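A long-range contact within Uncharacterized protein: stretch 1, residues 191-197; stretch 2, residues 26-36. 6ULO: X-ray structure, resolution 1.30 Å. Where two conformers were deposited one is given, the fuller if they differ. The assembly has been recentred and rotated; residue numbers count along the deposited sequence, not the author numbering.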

# COMPACT_ATOMS: atom_id res chain seq x y z
N ILE A 191 -7.67 9.03 -1.58
CA ILE A 191 -6.65 8.07 -2.01
C ILE A 191 -5.71 8.86 -2.90
O ILE A 191 -6.15 9.38 -3.94
CB ILE A 191 -7.23 6.86 -2.77
CG1 ILE A 191 -8.40 6.26 -2.01
CG2 ILE A 191 -6.11 5.85 -3.00
CD1 ILE A 191 -9.03 5.04 -2.71
N LEU A 192 -4.46 8.98 -2.48
CA LEU A 192 -3.53 9.96 -3.05
C LEU A 192 -2.28 9.24 -3.52
O LEU A 192 -1.40 8.90 -2.70
CB LEU A 192 -3.17 11.05 -2.04
CG LEU A 192 -4.39 11.81 -1.52
CD1 LEU A 192 -4.66 11.40 -0.08
CD2 LEU A 192 -4.17 13.30 -1.57
N PRO A 193 -2.13 9.04 -4.83
CA PRO A 193 -0.87 8.49 -5.34
C PRO A 193 0.18 9.57 -5.41
O PRO A 193 -0.05 10.63 -6.00
CB PRO A 193 -1.23 8.02 -6.75
CG PRO A 193 -2.66 8.34 -6.97
CD PRO A 193 -3.12 9.27 -5.90
N ILE A 194 1.32 9.33 -4.80
CA ILE A 194 2.38 10.33 -4.71
C ILE A 194 3.72 9.70 -5.04
O ILE A 194 3.94 8.49 -4.83
CB ILE A 194 2.40 11.04 -3.35
CG1 ILE A 194 2.57 10.05 -2.18
CG2 ILE A 194 1.19 11.94 -3.17
CD1 ILE A 194 2.86 10.75 -0.81
N ARG A 195 4.61 10.52 -5.56
CA ARG A 195 5.93 10.08 -6.00
C ARG A 195 6.92 10.16 -4.84
O ARG A 195 7.19 11.25 -4.33
CB ARG A 195 6.43 11.00 -7.11
CG ARG A 195 5.56 11.01 -8.36
CD ARG A 195 6.14 11.97 -9.41
NE ARG A 195 6.23 13.34 -8.89
CZ ARG A 195 5.22 14.20 -8.94
NH1 ARG A 195 4.06 13.83 -9.49
NH2 ARG A 195 5.36 15.44 -8.43
N GLY A 196 7.50 9.04 -4.45
CA GLY A 196 8.47 9.08 -3.38
C GLY A 196 9.24 7.79 -3.22
O GLY A 196 8.66 6.70 -3.33
N ASN A 197 10.53 7.93 -2.93
CA ASN A 197 11.40 6.80 -2.64
C ASN A 197 11.43 6.60 -1.13
O ASN A 197 11.60 7.58 -0.39
CB ASN A 197 12.80 7.18 -3.15
CG ASN A 197 13.80 6.02 -3.15
OD1 ASN A 197 13.64 5.01 -2.48
ND2 ASN A 197 14.90 6.23 -3.84
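Stretch 2 26-36: KLKETPQETLV

A segment without regular secondary structure can be fastened to a strand by a few polar contacts in which side chains stand in for a neighbouring backbone, and the packing of residues 26-36 on residues 191-197 is a compact example. No two residues that touch are closer than 160 positions in sequence. Stretch 1 is a strand from Ile191 to Arg195 that runs out into loop. Stretch 2 enters as the end of a helix, leaves helical geometry at Glu29 and continues as an extended loop. Both chains advance in the same sense: Leu192 lies nearest Lys28 (6.8 Å between CA atoms), Arg195 nearest Gln32 and Gly196 nearest Glu33 (both 5.4 Å, CA to CA). Together they bury 594 Å² of surface.

Backbone-to-backbone bonding amounts to a single link, Glu33 N donating to Arg195 O at 3.1 Å. Side-chain oxygens add to this link, one accepting from the last residue of the strand and the other from the loop just beyond it. Gln32 points toward stretch 1 and its OE1 accepts from Arg195 N at 2.8 Å, with an angle of 164° at the hydrogen. The CB of Glu33 points sideways, but the end of its side chain comes nearer, and Glu33 OE1 accepts from Asn197 N at 2.8 Å. Two successive residues of the loop thus supply acceptors for backbone amides two residues apart.

The guanidinium of Arg195 returns the favour. Its NE donates to Glu33 O at 3.0 Å, near the plane of the group, while Gln32 OE1 lies over one face. That oxygen is 3.4 Å from Arg195 NH1, but the angle is too poor for a hydrogen bond.

Water completes the polar network. One molecule donates to both Gln32 OE1 and Pro193 O, at 2.9 Å each; another bridges Glu33 OE2 and Asn197 O, with 2.8 Å to each. A third accepts from Arg195 NH2 at 2.8 Å and reaches Gln32 O only through a weak bond of 3.3 Å.

The apolar contacts begin with an alternation: Leu192 and Ile194 point toward stretch 2 and Pro193 between them points away, but Arg195 also points toward it, so the alternation stops there. Leu192 CD2 rests 4.0 Å from Leu27 CB and 3.5 Å from Lys28 CG, so the aliphatic part of a lysine contributes to the packing at the helix end. Ile194 CD1 meets Thr30 CG2 at 4.1 Å. Farther along, Leu35 CD1 approaches Arg195 CG at 3.6 Å, packing against the aliphatic portion of the same side chain whose NE is hydrogen-bonded to the loop.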

# COMPACT_ATOMS: atom_id res chain seq x y z
N LYS A 26 -4.74 19.85 1.75
CA LYS A 26 -3.43 19.80 2.38
C LYS A 26 -2.71 18.49 2.07
O LYS A 26 -1.50 18.47 1.76
CB LYS A 26 -3.66 20.00 3.88
CG LYS A 26 -2.44 19.98 4.71
CD LYS A 26 -1.50 21.11 4.33
CE LYS A 26 -0.25 21.08 5.21
NZ LYS A 26 0.79 21.96 4.67
N LEU A 27 -3.42 17.36 2.14
CA LEU A 27 -2.80 16.08 1.82
C LEU A 27 -2.31 16.06 0.39
O LEU A 27 -1.22 15.55 0.11
CB LEU A 27 -3.79 14.95 2.04
CG LEU A 27 -4.20 14.70 3.49
CD1 LEU A 27 -5.34 13.70 3.55
CD2 LEU A 27 -3.02 14.18 4.32
N LYS A 28 -3.09 16.63 -0.53
CA LYS A 28 -2.73 16.60 -1.94
C LYS A 28 -1.46 17.40 -2.22
O LYS A 28 -0.73 17.09 -3.18
CB LYS A 28 -3.85 17.19 -2.79
CG LYS A 28 -5.02 16.35 -3.08
CD LYS A 28 -5.86 17.10 -4.13
CE LYS A 28 -5.04 17.44 -5.38
NZ LYS A 28 -5.65 18.49 -6.29
N GLU A 29 -1.21 18.45 -1.44
CA GLU A 29 -0.06 19.30 -1.72
C GLU A 29 1.21 18.86 -1.00
O GLU A 29 2.21 19.56 -1.07
CB GLU A 29 -0.38 20.77 -1.45
CG GLU A 29 -0.44 21.10 0.02
CD GLU A 29 -0.88 22.55 0.31
OE1 GLU A 29 -0.99 23.37 -0.64
OE2 GLU A 29 -1.12 22.86 1.49
N THR A 30 1.21 17.68 -0.37
CA THR A 30 2.42 17.24 0.32
C THR A 30 3.59 17.12 -0.68
O THR A 30 3.40 16.78 -1.84
CB THR A 30 2.13 15.91 1.04
OG1 THR A 30 3.04 15.72 2.12
CG2 THR A 30 2.12 14.67 0.09
N PRO A 31 4.81 17.45 -0.25
CA PRO A 31 5.91 17.48 -1.22
C PRO A 31 6.20 16.11 -1.83
O PRO A 31 6.14 15.09 -1.16
CB PRO A 31 7.11 17.99 -0.40
CG PRO A 31 6.56 18.49 0.90
CD PRO A 31 5.17 17.99 1.07
N GLN A 32 6.55 16.12 -3.11
CA GLN A 32 6.87 14.90 -3.85
C GLN A 32 8.26 14.97 -4.45
O GLN A 32 8.90 16.03 -4.51
CB GLN A 32 5.80 14.64 -4.92
CG GLN A 32 4.39 14.41 -4.37
CD GLN A 32 3.41 14.06 -5.46
OE1 GLN A 32 3.58 13.08 -6.18
NE2 GLN A 32 2.39 14.89 -5.62
N GLU A 33 8.74 13.84 -4.94
CA GLU A 33 10.03 13.71 -5.57
C GLU A 33 9.89 13.50 -7.07
O GLU A 33 8.87 13.01 -7.58
CB GLU A 33 10.81 12.54 -4.97
CG GLU A 33 11.21 12.84 -3.53
CD GLU A 33 11.52 11.62 -2.70
OE1 GLU A 33 11.65 10.46 -3.22
OE2 GLU A 33 11.65 11.81 -1.48
N THR A 34 10.93 13.88 -7.80
CA THR A 34 10.95 13.69 -9.24
C THR A 34 11.30 12.25 -9.54
O THR A 34 12.29 11.73 -9.03
CB THR A 34 12.01 14.61 -9.85
OG1 THR A 34 11.72 15.97 -9.52
CG2 THR A 34 12.06 14.43 -11.37
N LEU A 35 10.50 11.62 -10.38
CA LEU A 35 10.72 10.24 -10.80
C LEU A 35 11.19 10.31 -12.23
O LEU A 35 10.86 11.24 -12.96
CB LEU A 35 9.45 9.41 -10.71
CG LEU A 35 8.82 9.34 -9.33
CD1 LEU A 35 7.75 8.28 -9.35
CD2 LEU A 35 9.83 9.02 -8.28
N VAL A 36 12.03 9.37 -12.61
CA VAL A 36 12.38 9.24 -14.02
C VAL A 36 12.17 7.78 -14.42
O VAL A 36 12.08 6.89 -13.56
CB VAL A 36 13.83 9.71 -14.29
CG1 VAL A 36 14.01 11.16 -13.86
CG2 VAL A 36 14.83 8.78 -13.62
O HOH W 1 1.54 12.00 -7.97
O HOH W 2 7.54 16.78 -7.40
O HOH W 3 11.09 10.15 0.65